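Local coordinates for mobilization protein A (PDB 2NS6) that nicks one DNA strand at a plasmid's origin of transfer and, as part of the relaxosome, locally unwinds the DNA for conjugation, at residues A[109-114]-A[119-124]; A[38-43]-A[86-91]; A[74-79]-A[92-97]; A[22-25]-A[30-33]. All blocks are in the same frame, centred on the assembly; numbering follows the deposited sequence.

In the fold
Four of the five strands of the antiparallel sheet, and helices packed against it, supply the segments. Contact 1 joins two neighbouring strands of the sheet and sets three histidines round a manganese ion on one face. Contacts 2 and 3 lie on the other face, where both use helix 84-99: contact 2 is a surface contact, a lysine stem over a histidine ring of edge strand 38-44, contact 3 a buried pair of phenylalanines on strand 71-77. Contact 4, partly buried, sits on the metal side and holds Tyr24, the probable nucleophile; its Ile25 carbonyl receives His111 NE2 of contact 1. Contacts 3 and 4 do not touch.

Contact 1: A[109-114]-A[119-124]; sequences AIHAGG and HCHLMI. With MN (manganese (II) ion), chain B.
His119 and His111, a hydrogen-bonded pair of the antiparallel hairpin formed by strands 106-113 and 117-124, bring their rings together on one face of the sheet, with His121 beside them. His111 N donates to His119 O at 2.7 Å, and His119 N returns a longer bond to His111 O. Two residues along, past the Ile110-Cys120 pair, Ala109 and His121 exchange two more backbone bonds. The CB of His111 lies over one face of the His119 ring, 3.7 Å from its centroid, a CH-pi contact; the two ring planes are nearly perpendicular, at 88°. With chi1 at 54°, CG of His119 stands between its backbone N and carbonyl carbon, which carries the ring over that CB. Three ring nitrogens then converge on manganese: His111 ND1 at 2.4 Å, His119 NE2 at 2.3 Å and His121 NE2 at 2.4 Å, with a water also at 2.4 Å. The remaining nitrogens of two rings are fixed as well, His111 NE2 by Ile25 O and His119 ND1 by Asn117 O. These second-shell carbonyls probably fix how the two rings are turned and make them more electron-rich ligands for the three-histidine metal site of this relaxase, close to Tyr24.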
loop_
_atom_site.group_PDB
_atom_site.type_symbol
_atom_site.label_atom_id
_atom_site.label_comp_id
_atom_site.label_asym_id
_atom_site.label_seq_id
_atom_site.Cartn_x
_atom_site.Cartn_y
_atom_site.Cartn_z
ATOM N N ALA A 109 -3.599 5.677 2.627
ATOM C CA ALA A 109 -4.318 6.708 3.334
ATOM C C ALA A 109 -3.860 8.038 2.758
ATOM O O ALA A 109 -2.698 8.189 2.358
ATOM C CB ALA A 109 -3.999 6.620 4.830
ATOM N N ILE A 110 -4.779 8.988 2.681
ATOM C CA ILE A 110 -4.467 10.331 2.184
ATOM C C ILE A 110 -4.439 11.234 3.414
ATOM O O ILE A 110 -5.344 11.177 4.244
ATOM C CB ILE A 110 -5.560 10.851 1.196
ATOM C CG1 ILE A 110 -5.432 10.136 -0.156
ATOM C CG2 ILE A 110 -5.425 12.374 1.024
ATOM C CD1 ILE A 110 -6.556 10.452 -1.153
ATOM N N HIS A 111 -3.400 12.056 3.533
ATOM C CA HIS A 111 -3.256 12.961 4.670
ATOM C C HIS A 111 -3.338 14.443 4.303
ATOM O O HIS A 111 -2.958 14.847 3.201
ATOM C CB HIS A 111 -1.921 12.705 5.378
ATOM C CG HIS A 111 -1.913 11.477 6.231
ATOM N ND1 HIS A 111 -0.789 11.040 6.897
ATOM C CD2 HIS A 111 -2.901 10.600 6.544
ATOM C CE1 HIS A 111 -1.083 9.950 7.585
ATOM N NE2 HIS A 111 -2.360 9.664 7.388
ATOM N N ALA A 112 -3.821 15.253 5.240
ATOM C CA ALA A 112 -3.925 16.690 5.024
ATOM C C ALA A 112 -2.715 17.391 5.632
ATOM O O ALA A 112 -2.840 18.061 6.658
ATOM C CB ALA A 112 -5.202 17.228 5.666
ATOM N N GLY A 113 -1.547 17.236 5.021
ATOM C CA GLY A 113 -0.359 17.886 5.548
ATOM C C GLY A 113 -0.616 19.376 5.677
ATOM O O GLY A 113 -0.424 20.136 4.722
ATOM N N GLY A 114 -1.055 19.793 6.860
ATOM C CA GLY A 114 -1.371 21.190 7.083
ATOM C C GLY A 114 -2.617 21.502 6.276
ATOM O O GLY A 114 -3.739 21.510 6.795
ATOM N N HIS A 119 -0.773 14.610 1.031
ATOM C CA HIS A 119 0.078 13.507 0.593
ATOM C C HIS A 119 -0.561 12.145 0.853
ATOM O O HIS A 119 -1.530 12.027 1.611
ATOM C CB HIS A 119 1.453 13.585 1.274
ATOM C CG HIS A 119 1.385 13.661 2.767
ATOM N ND1 HIS A 119 1.010 14.806 3.433
ATOM C CD2 HIS A 119 1.622 12.728 3.721
ATOM C CE1 HIS A 119 1.016 14.576 4.735
ATOM N NE2 HIS A 119 1.384 13.323 4.935
ATOM N N CYS A 120 -0.003 11.115 0.226
ATOM C CA CYS A 120 -0.531 9.765 0.359
ATOM C C CYS A 120 0.485 8.740 0.863
ATOM O O CYS A 120 1.607 8.677 0.368
ATOM C CB CYS A 120 -1.081 9.307 -0.994
ATOM S SG CYS A 120 -1.751 7.631 -0.988
ATOM N N HIS A 121 0.097 7.950 1.860
ATOM C CA HIS A 121 0.973 6.904 2.390
ATOM C C HIS A 121 0.392 5.601 1.845
ATOM O O HIS A 121 -0.807 5.370 1.946
ATOM C CB HIS A 121 0.947 6.880 3.921
ATOM C CG HIS A 121 1.634 8.046 4.560
ATOM N ND1 HIS A 121 2.972 8.036 4.888
ATOM C CD2 HIS A 121 1.165 9.263 4.928
ATOM C CE1 HIS A 121 3.297 9.196 5.434
ATOM N NE2 HIS A 121 2.219 9.957 5.469
ATOM N N LEU A 122 1.231 4.758 1.261
ATOM C CA LEU A 122 0.736 3.511 0.698
ATOM C C LEU A 122 1.656 2.351 1.037
ATOM O O LEU A 122 2.835 2.359 0.685
ATOM C CB LEU A 122 0.582 3.669 -0.824
ATOM C CG LEU A 122 0.096 2.566 -1.775
ATOM C CD1 LEU A 122 1.297 1.924 -2.398
ATOM C CD2 LEU A 122 -0.796 1.555 -1.089
ATOM N N MET A 123 1.130 1.367 1.755
ATOM C CA MET A 123 1.939 0.211 2.094
ATOM C C MET A 123 1.484 -0.966 1.257
ATOM O O MET A 123 0.290 -1.264 1.156
ATOM C CB MET A 123 1.887 -0.088 3.601
ATOM C CG MET A 123 0.550 0.085 4.270
ATOM S SD MET A 123 0.668 0.266 6.109
ATOM C CE MET A 123 1.171 -1.412 6.623
ATOM N N ILE A 124 2.461 -1.605 0.627
ATOM C CA ILE A 124 2.229 -2.738 -0.258
ATOM C C ILE A 124 2.868 -4.007 0.254
ATOM O O ILE A 124 4.062 -4.034 0.562
ATOM C CB ILE A 124 2.825 -2.467 -1.636
ATOM C CG1 ILE A 124 2.391 -1.084 -2.118
ATOM C CG2 ILE A 124 2.404 -3.553 -2.610
ATOM C CD1 ILE A 124 2.934 -0.736 -3.480
HETATM MN MN MN B . 1.419 11.862 6.666
HETATM O O HOH W 1 0.861 13.812 7.895
#

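Contact 2: A[38-43]-A[86-91]; sequences VLHAES and QQKALA
Lys88 reaches from helix 84-99 across the ring of His40 on edge strand 38-44, a helix-on-sheet contact on the face of the antiparallel sheet turned away from the manganese of contact 1. The lysine presents its aliphatic stem: CG stands over one face of the imidazole, 4.2 Å from the ring centroid and 20° off the normal, a CH-pi contact. Beyond CG the chain is fully extended, and CD passes His40 ND1 at 4.0 Å while CE comes equally near Leu39 O. The two side chains run obliquely to one another. On His40, CG is anti to the backbone N (chi1 177°), which sends the ring out from the strand toward the helix. The NZ of Lys88 ends 4.5 Å from His40 ND1, and this proximity may disfavour a positive charge on the ring, whereas the Glu42 carboxylate, bonded at the other ring nitrogen, would favour one. The other oxygen of that carboxylate, OE1, is hydrogen-bonded to Tyr106 of the adjoining strand. The His-carboxylate bond from His40 NE2 to Glu42 OE2 is 3.1 Å long, almost straight at 178°, lies in the ring plane and uses the anti lone pair of OE2.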
loop_
_atom_site.group_PDB
_atom_site.type_symbol
_atom_site.label_atom_id
_atom_site.label_comp_id
_atom_site.label_asym_id
_atom_site.label_seq_id
_atom_site.Cartn_x
_atom_site.Cartn_y
_atom_site.Cartn_z
ATOM N N VAL A 38 -6.468 12.454 8.601
ATOM C CA VAL A 38 -6.833 11.508 7.536
ATOM C C VAL A 38 -8.068 11.914 6.737
ATOM O O VAL A 38 -9.168 12.011 7.278
ATOM C CB VAL A 38 -7.084 10.087 8.086
ATOM C CG1 VAL A 38 -7.321 9.114 6.916
ATOM C CG2 VAL A 38 -5.902 9.634 8.903
ATOM N N LEU A 39 -7.865 12.135 5.443
ATOM C CA LEU A 39 -8.923 12.552 4.522
ATOM C C LEU A 39 -9.548 11.375 3.771
ATOM O O LEU A 39 -10.680 11.468 3.287
ATOM C CB LEU A 39 -8.344 13.539 3.507
ATOM C CG LEU A 39 -8.383 15.060 3.769
ATOM C CD1 LEU A 39 -8.183 15.398 5.226
ATOM C CD2 LEU A 39 -7.314 15.714 2.903
ATOM N N HIS A 40 -8.802 10.276 3.678
ATOM C CA HIS A 40 -9.261 9.087 2.975
ATOM C C HIS A 40 -8.386 7.886 3.276
ATOM O O HIS A 40 -7.182 8.020 3.471
ATOM C CB HIS A 40 -9.234 9.321 1.469
ATOM C CG HIS A 40 -9.622 8.118 0.664
ATOM N ND1 HIS A 40 -10.886 7.571 0.709
ATOM C CD2 HIS A 40 -8.918 7.366 -0.217
ATOM C CE1 HIS A 40 -10.944 6.538 -0.113
ATOM N NE2 HIS A 40 -9.763 6.394 -0.689
ATOM N N ALA A 41 -9.000 6.708 3.298
ATOM C CA ALA A 41 -8.273 5.470 3.541
ATOM C C ALA A 41 -8.960 4.349 2.772
ATOM O O ALA A 41 -10.174 4.363 2.614
ATOM C CB ALA A 41 -8.253 5.153 5.029
ATOM N N GLU A 42 -8.172 3.400 2.274
ATOM C CA GLU A 42 -8.697 2.250 1.543
ATOM C C GLU A 42 -7.623 1.170 1.423
ATOM O O GLU A 42 -6.425 1.460 1.426
ATOM C CB GLU A 42 -9.164 2.641 0.126
ATOM C CG GLU A 42 -8.037 3.065 -0.820
ATOM C CD GLU A 42 -8.475 3.122 -2.288
ATOM O OE1 GLU A 42 -8.265 2.130 -3.025
ATOM O OE2 GLU A 42 -9.031 4.156 -2.703
ATOM N N SER A 43 -8.061 -0.080 1.334
ATOM C CA SER A 43 -7.152 -1.209 1.164
ATOM C C SER A 43 -7.768 -2.023 0.038
ATOM O O SER A 43 -8.901 -1.761 -0.364
ATOM C CB SER A 43 -7.065 -2.062 2.441
ATOM O OG SER A 43 -6.523 -1.321 3.521
ATOM N N GLN A 86 -11.123 14.175 -6.574
ATOM C CA GLN A 86 -10.137 13.970 -7.623
ATOM C C GLN A 86 -8.850 13.385 -7.026
ATOM O O GLN A 86 -8.185 12.564 -7.656
ATOM C CB GLN A 86 -9.864 15.292 -8.361
ATOM C CG GLN A 86 -11.024 15.703 -9.295
ATOM C CD GLN A 86 -10.921 17.130 -9.830
ATOM O OE1 GLN A 86 -11.666 17.513 -10.740
ATOM N NE2 GLN A 86 -10.012 17.925 -9.263
ATOM N N GLN A 87 -8.509 13.789 -5.805
ATOM C CA GLN A 87 -7.318 13.255 -5.168
ATOM C C GLN A 87 -7.567 11.786 -4.813
ATOM O O GLN A 87 -6.682 10.940 -4.984
ATOM C CB GLN A 87 -6.969 14.072 -3.923
ATOM C CG GLN A 87 -6.438 15.464 -4.257
ATOM C CD GLN A 87 -6.183 16.320 -3.033
ATOM O OE1 GLN A 87 -5.652 17.423 -3.138
ATOM N NE2 GLN A 87 -6.561 15.819 -1.870
ATOM N N LYS A 88 -8.773 11.485 -4.334
ATOM C CA LYS A 88 -9.128 10.108 -3.990
ATOM C C LYS A 88 -9.042 9.196 -5.210
ATOM O O LYS A 88 -8.471 8.115 -5.132
ATOM C CB LYS A 88 -10.550 10.030 -3.425
ATOM C CG LYS A 88 -10.734 10.684 -2.068
ATOM C CD LYS A 88 -12.190 10.594 -1.638
ATOM C CE LYS A 88 -12.390 11.225 -0.283
ATOM N NZ LYS A 88 -13.766 11.023 0.231
ATOM N N ALA A 89 -9.614 9.624 -6.330
ATOM C CA ALA A 89 -9.574 8.808 -7.537
ATOM C C ALA A 89 -8.139 8.600 -7.995
ATOM O O ALA A 89 -7.750 7.486 -8.349
ATOM C CB ALA A 89 -10.404 9.462 -8.655
ATOM N N LEU A 90 -7.346 9.669 -7.989
ATOM C CA LEU A 90 -5.946 9.588 -8.420
ATOM C C LEU A 90 -5.106 8.616 -7.583
ATOM O O LEU A 90 -4.382 7.784 -8.137
ATOM C CB LEU A 90 -5.300 10.982 -8.388
ATOM C CG LEU A 90 -3.794 11.057 -8.649
ATOM C CD1 LEU A 90 -3.469 10.492 -10.023
ATOM C CD2 LEU A 90 -3.325 12.503 -8.549
ATOM N N ALA A 91 -5.206 8.727 -6.259
ATOM C CA ALA A 91 -4.460 7.861 -5.345
ATOM C C ALA A 91 -4.844 6.395 -5.537
ATOM O O ALA A 91 -3.971 5.523 -5.626
ATOM C CB ALA A 91 -4.716 8.279 -3.890
#

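Contact 3: A[74-79]-A[92-97]. With MN (manganese (II) ion), chain D.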
loop_
_atom_site.group_PDB
_atom_site.type_symbol
_atom_site.label_atom_id
_atom_site.label_comp_id
_atom_site.label_asym_id
_atom_site.label_seq_id
_atom_site.Cartn_x
_atom_site.Cartn_y
_atom_site.Cartn_z
ATOM N N VAL A 74 5.313 3.450 0.316
ATOM C CA VAL A 74 5.527 4.463 -0.703
ATOM C C VAL A 74 4.836 5.751 -0.260
ATOM O O VAL A 74 3.736 5.707 0.298
ATOM C CB VAL A 74 4.950 4.020 -2.064
ATOM C CG1 VAL A 74 5.264 5.062 -3.125
ATOM C CG2 VAL A 74 5.530 2.670 -2.467
ATOM N N GLU A 75 5.489 6.887 -0.494
ATOM C CA GLU A 75 4.923 8.187 -0.126
ATOM C C GLU A 75 5.017 9.163 -1.288
ATOM O O GLU A 75 6.080 9.325 -1.890
ATOM C CB GLU A 75 5.647 8.789 1.081
ATOM C CG GLU A 75 4.876 9.952 1.705
ATOM C CD GLU A 75 5.547 10.522 2.944
ATOM O OE1 GLU A 75 6.096 9.737 3.745
ATOM O OE2 GLU A 75 5.504 11.757 3.123
ATOM N N PHE A 76 3.905 9.818 -1.600
ATOM C CA PHE A 76 3.894 10.775 -2.698
ATOM C C PHE A 76 2.980 11.967 -2.434
ATOM O O PHE A 76 1.903 11.823 -1.861
ATOM C CB PHE A 76 3.497 10.077 -4.007
ATOM C CG PHE A 76 2.314 9.152 -3.887
ATOM C CD1 PHE A 76 2.447 7.895 -3.302
ATOM C CD2 PHE A 76 1.062 9.543 -4.345
ATOM C CE1 PHE A 76 1.353 7.042 -3.186
ATOM C CE2 PHE A 76 -0.039 8.695 -4.234
ATOM C CZ PHE A 76 0.106 7.446 -3.647
ATOM N N ALA A 77 3.427 13.150 -2.843
ATOM C CA ALA A 77 2.649 14.366 -2.657
ATOM C C ALA A 77 1.502 14.392 -3.662
ATOM O O ALA A 77 1.628 13.863 -4.769
ATOM C CB ALA A 77 3.547 15.597 -2.849
ATOM N N LEU A 78 0.390 15.007 -3.271
ATOM C CA LEU A 78 -0.794 15.118 -4.131
ATOM C C LEU A 78 -0.969 16.562 -4.631
ATOM O O LEU A 78 -0.702 17.511 -3.900
ATOM C CB LEU A 78 -2.045 14.692 -3.352
ATOM C CG LEU A 78 -2.154 13.216 -2.948
ATOM C CD1 LEU A 78 -3.291 13.034 -1.963
ATOM C CD2 LEU A 78 -2.378 12.355 -4.197
ATOM N N PRO A 79 -1.415 16.744 -5.887
ATOM C CA PRO A 79 -1.605 18.100 -6.417
ATOM C C PRO A 79 -2.636 18.869 -5.587
ATOM O O PRO A 79 -3.756 18.386 -5.382
ATOM C CB PRO A 79 -2.090 17.849 -7.843
ATOM C CG PRO A 79 -1.451 16.539 -8.198
ATOM C CD PRO A 79 -1.653 15.734 -6.935
ATOM N N SER A 92 -6.150 6.134 -5.600
ATOM C CA SER A 92 -6.655 4.776 -5.797
ATOM C C SER A 92 -6.117 4.264 -7.118
ATOM O O SER A 92 -5.609 3.143 -7.216
ATOM C CB SER A 92 -8.183 4.766 -5.866
ATOM O OG SER A 92 -8.757 5.388 -4.734
ATOM N N GLU A 93 -6.243 5.104 -8.137
ATOM C CA GLU A 93 -5.783 4.764 -9.471
ATOM C C GLU A 93 -4.311 4.375 -9.458
ATOM O O GLU A 93 -3.929 3.355 -10.037
ATOM C CB GLU A 93 -6.001 5.950 -10.415
ATOM C CG GLU A 93 -5.713 5.655 -11.880
ATOM C CD GLU A 93 -5.606 6.927 -12.711
ATOM O OE1 GLU A 93 -4.695 7.736 -12.434
ATOM O OE2 GLU A 93 -6.424 7.115 -13.630
ATOM N N PHE A 94 -3.478 5.171 -8.792
ATOM C CA PHE A 94 -2.056 4.860 -8.764
ATOM C C PHE A 94 -1.771 3.592 -7.933
ATOM O O PHE A 94 -0.876 2.820 -8.269
ATOM C CB PHE A 94 -1.257 6.066 -8.245
ATOM C CG PHE A 94 0.242 5.907 -8.351
ATOM C CD1 PHE A 94 0.866 5.698 -9.585
ATOM C CD2 PHE A 94 1.031 5.964 -7.212
ATOM C CE1 PHE A 94 2.256 5.556 -9.669
ATOM C CE2 PHE A 94 2.418 5.824 -7.287
ATOM C CZ PHE A 94 3.029 5.617 -8.516
ATOM N N ALA A 95 -2.537 3.362 -6.869
ATOM C CA ALA A 95 -2.334 2.162 -6.060
ATOM C C ALA A 95 -2.566 0.916 -6.921
ATOM O O ALA A 95 -1.813 -0.061 -6.854
ATOM C CB ALA A 95 -3.282 2.159 -4.868
ATOM N N GLN A 96 -3.624 0.954 -7.723
ATOM C CA GLN A 96 -3.950 -0.155 -8.608
ATOM C C GLN A 96 -2.810 -0.354 -9.593
ATOM O O GLN A 96 -2.434 -1.479 -9.907
ATOM C CB GLN A 96 -5.236 0.143 -9.387
ATOM C CG GLN A 96 -6.481 -0.073 -8.578
ATOM C CD GLN A 96 -6.454 -1.427 -7.895
ATOM O OE1 GLN A 96 -6.271 -2.468 -8.548
ATOM N NE2 GLN A 96 -6.611 -1.424 -6.580
ATOM N N HIS A 97 -2.266 0.752 -10.083
ATOM C CA HIS A 97 -1.178 0.686 -11.032
ATOM C C HIS A 97 -0.011 -0.131 -10.497
ATOM O O HIS A 97 0.608 -0.879 -11.236
ATOM C CB HIS A 97 -0.686 2.086 -11.389
ATOM C CG HIS A 97 0.404 2.087 -12.417
ATOM N ND1 HIS A 97 0.161 1.886 -13.758
ATOM C CD2 HIS A 97 1.746 2.194 -12.289
ATOM C CE1 HIS A 97 1.308 1.865 -14.413
ATOM N NE2 HIS A 97 2.285 2.047 -13.544
HETATM MN MN MN D . -1.996 2.630 -14.681
#
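Phe76 and Phe94 meet in a T-shaped pair that fastens helix 84-99 to strand 71-77, an inner strand of the antiparallel sheet. The edge of Phe94 points at the face of Phe76, with centroids 5.3 Å apart and planes at 75°. A single atom of Phe94 does the touching: Phe94 CD2 stands over the Phe76 ring, displaced toward the rim and 4.0 Å from Phe76 CZ. A chi1 of 45° turns the Phe76 ring off the strand toward the helix, while CG of Phe94 is anti to its own N (chi1 -172°) and brings its ring toward the sheet. Both rings are buried. Trp172 of helix 164-181 meets each of them, Leu5 of strand 5-10 touches both, and Cys120 adjoins Phe76, filling out the hydrophobic layer between sheet and helices. Polar groups take over at the margins. Glu93, at the partly exposed junction with helix 164-181, forms a salt bridge with Arg178; Gln96 is a ligand of another manganese site; and on the solvent side the exposed His97 binds a separate manganese ion through ND1 at 2.5 Å. No hydrogen bond joins the two segments. Their hold is therefore apolar and aromatic, resting on one C-H edge against a ring face, and polar and metal-binding groups lie on neighbouring helix positions away from the phenylalanine pair.

Contact 4: A[22-25]-A[30-33]; sequences ADYI and KYAR
Tyr24 in helix 18-26 and Tyr31 in the irregular segment that follows it have their CA atoms 6.6 Å apart, the closest CA pair between two segments that no direct hydrogen bond joins. Their rings form a T-shaped pair in which the edge of Tyr24 is turned toward the face of Tyr31, with centroids 5.4 Å apart and planes at 75°. The touching atom is Tyr24 CD1, which stands over the Tyr31 ring offset toward its rim, 3.8 Å from Tyr31 CE2. CG of Tyr24 is anti to the backbone N (chi1 -175°), and this extends the ring from the helix alongside the loop. On the same ring, Tyr31 CD1 lies 3.9 Å from Asp23 O. A water spans the gap next to it: it donates to Asp23 OD2 at 2.7 Å and accepts from Lys30 N at 3.1 Å. The other oxygen of this carboxylate, OD1, forms a salt bridge with Arg19. Arg27 adds a cation-pi contact to Tyr24, whose side chain lies about 6 Å from the bound manganese. Tyr24 is the residue expected to form the phosphotyrosyl link to DNA during nicking. Tyr31 thus offers its ring face to a C-H edge of the Tyr24 ring, which probably restricts how that ring can turn, while the Tyr24 hydroxyl takes no part in the contact.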
loop_
_atom_site.group_PDB
_atom_site.type_symbol
_atom_site.label_atom_id
_atom_site.label_comp_id
_atom_site.label_asym_id
_atom_site.label_seq_id
_atom_site.Cartn_x
_atom_site.Cartn_y
_atom_site.Cartn_z
ATOM N N ALA A 22 0.018 0.681 9.844
ATOM C CA ALA A 22 -1.341 0.774 9.303
ATOM C C ALA A 22 -2.239 1.617 10.213
ATOM O O ALA A 22 -2.985 2.481 9.741
ATOM C CB ALA A 22 -1.938 -0.626 9.123
ATOM N N ASP A 23 -2.166 1.375 11.520
ATOM C CA ASP A 23 -2.987 2.136 12.455
ATOM C C ASP A 23 -2.637 3.615 12.469
ATOM O O ASP A 23 -3.520 4.467 12.575
ATOM C CB ASP A 23 -2.866 1.554 13.864
ATOM C CG ASP A 23 -3.811 0.383 14.088
ATOM O OD1 ASP A 23 -4.256 -0.215 13.088
ATOM O OD2 ASP A 23 -4.102 0.062 15.259
ATOM N N TYR A 24 -1.352 3.921 12.350
ATOM C CA TYR A 24 -0.916 5.306 12.350
ATOM C C TYR A 24 -1.404 6.067 11.113
ATOM O O TYR A 24 -2.104 7.078 11.246
ATOM C CB TYR A 24 0.607 5.374 12.449
ATOM C CG TYR A 24 1.145 6.783 12.583
ATOM C CD1 TYR A 24 0.854 7.562 13.700
ATOM C CD2 TYR A 24 1.948 7.333 11.588
ATOM C CE1 TYR A 24 1.355 8.860 13.825
ATOM C CE2 TYR A 24 2.453 8.622 11.700
ATOM C CZ TYR A 24 2.154 9.378 12.820
ATOM O OH TYR A 24 2.664 10.646 12.931
ATOM N N ILE A 25 -1.067 5.588 9.914
ATOM C CA ILE A 25 -1.497 6.296 8.705
ATOM C C ILE A 25 -3.016 6.367 8.537
ATOM O O ILE A 25 -3.532 7.316 7.951
ATOM C CB ILE A 25 -0.866 5.704 7.414
ATOM C CG1 ILE A 25 -1.365 4.283 7.159
ATOM C CG2 ILE A 25 0.644 5.735 7.524
ATOM C CD1 ILE A 25 -1.013 3.769 5.763
ATOM N N LYS A 30 -5.380 2.994 18.596
ATOM C CA LYS A 30 -5.018 3.998 19.585
ATOM C C LYS A 30 -5.167 5.427 19.061
ATOM O O LYS A 30 -5.456 6.344 19.830
ATOM C CB LYS A 30 -3.576 3.775 20.052
ATOM C CG LYS A 30 -3.273 2.332 20.420
ATOM C CD LYS A 30 -1.942 2.181 21.152
ATOM C CE LYS A 30 -1.559 0.705 21.302
ATOM N NZ LYS A 30 -2.581 -0.102 22.033
ATOM N N TYR A 31 -4.995 5.625 17.759
ATOM C CA TYR A 31 -5.103 6.974 17.211
ATOM C C TYR A 31 -6.507 7.331 16.740
ATOM O O TYR A 31 -6.703 8.343 16.058
ATOM C CB TYR A 31 -4.108 7.165 16.060
ATOM C CG TYR A 31 -2.715 6.653 16.364
ATOM C CD1 TYR A 31 -2.398 5.311 16.177
ATOM C CD2 TYR A 31 -1.724 7.500 16.865
ATOM C CE1 TYR A 31 -1.142 4.816 16.478
ATOM C CE2 TYR A 31 -0.452 7.013 17.173
ATOM C CZ TYR A 31 -0.172 5.666 16.976
ATOM O OH TYR A 31 1.076 5.157 17.276
ATOM N N ALA A 32 -7.482 6.506 17.111
ATOM C CA ALA A 32 -8.871 6.740 16.727
ATOM C C ALA A 32 -9.372 8.096 17.214
ATOM O O ALA A 32 -10.341 8.635 16.679
ATOM C CB ALA A 32 -9.760 5.630 17.281
ATOM N N ARG A 33 -8.715 8.646 18.232
ATOM C CA ARG A 33 -9.114 9.946 18.771
ATOM C C ARG A 33 -8.256 11.071 18.188
ATOM O O ARG A 33 -7.900 12.018 18.894
ATOM C CB ARG A 33 -8.971 9.955 20.293
ATOM C CG ARG A 33 -7.544 9.764 20.764
ATOM C CD ARG A 33 -7.405 10.076 22.242
ATOM N NE ARG A 33 -6.065 9.773 22.741
ATOM C CZ ARG A 33 -5.648 10.063 23.970
ATOM N NH1 ARG A 33 -6.471 10.666 24.820
ATOM N NH2 ARG A 33 -4.412 9.750 24.350
HETATM O O HOH W 2 -3.223 1.034 17.612
#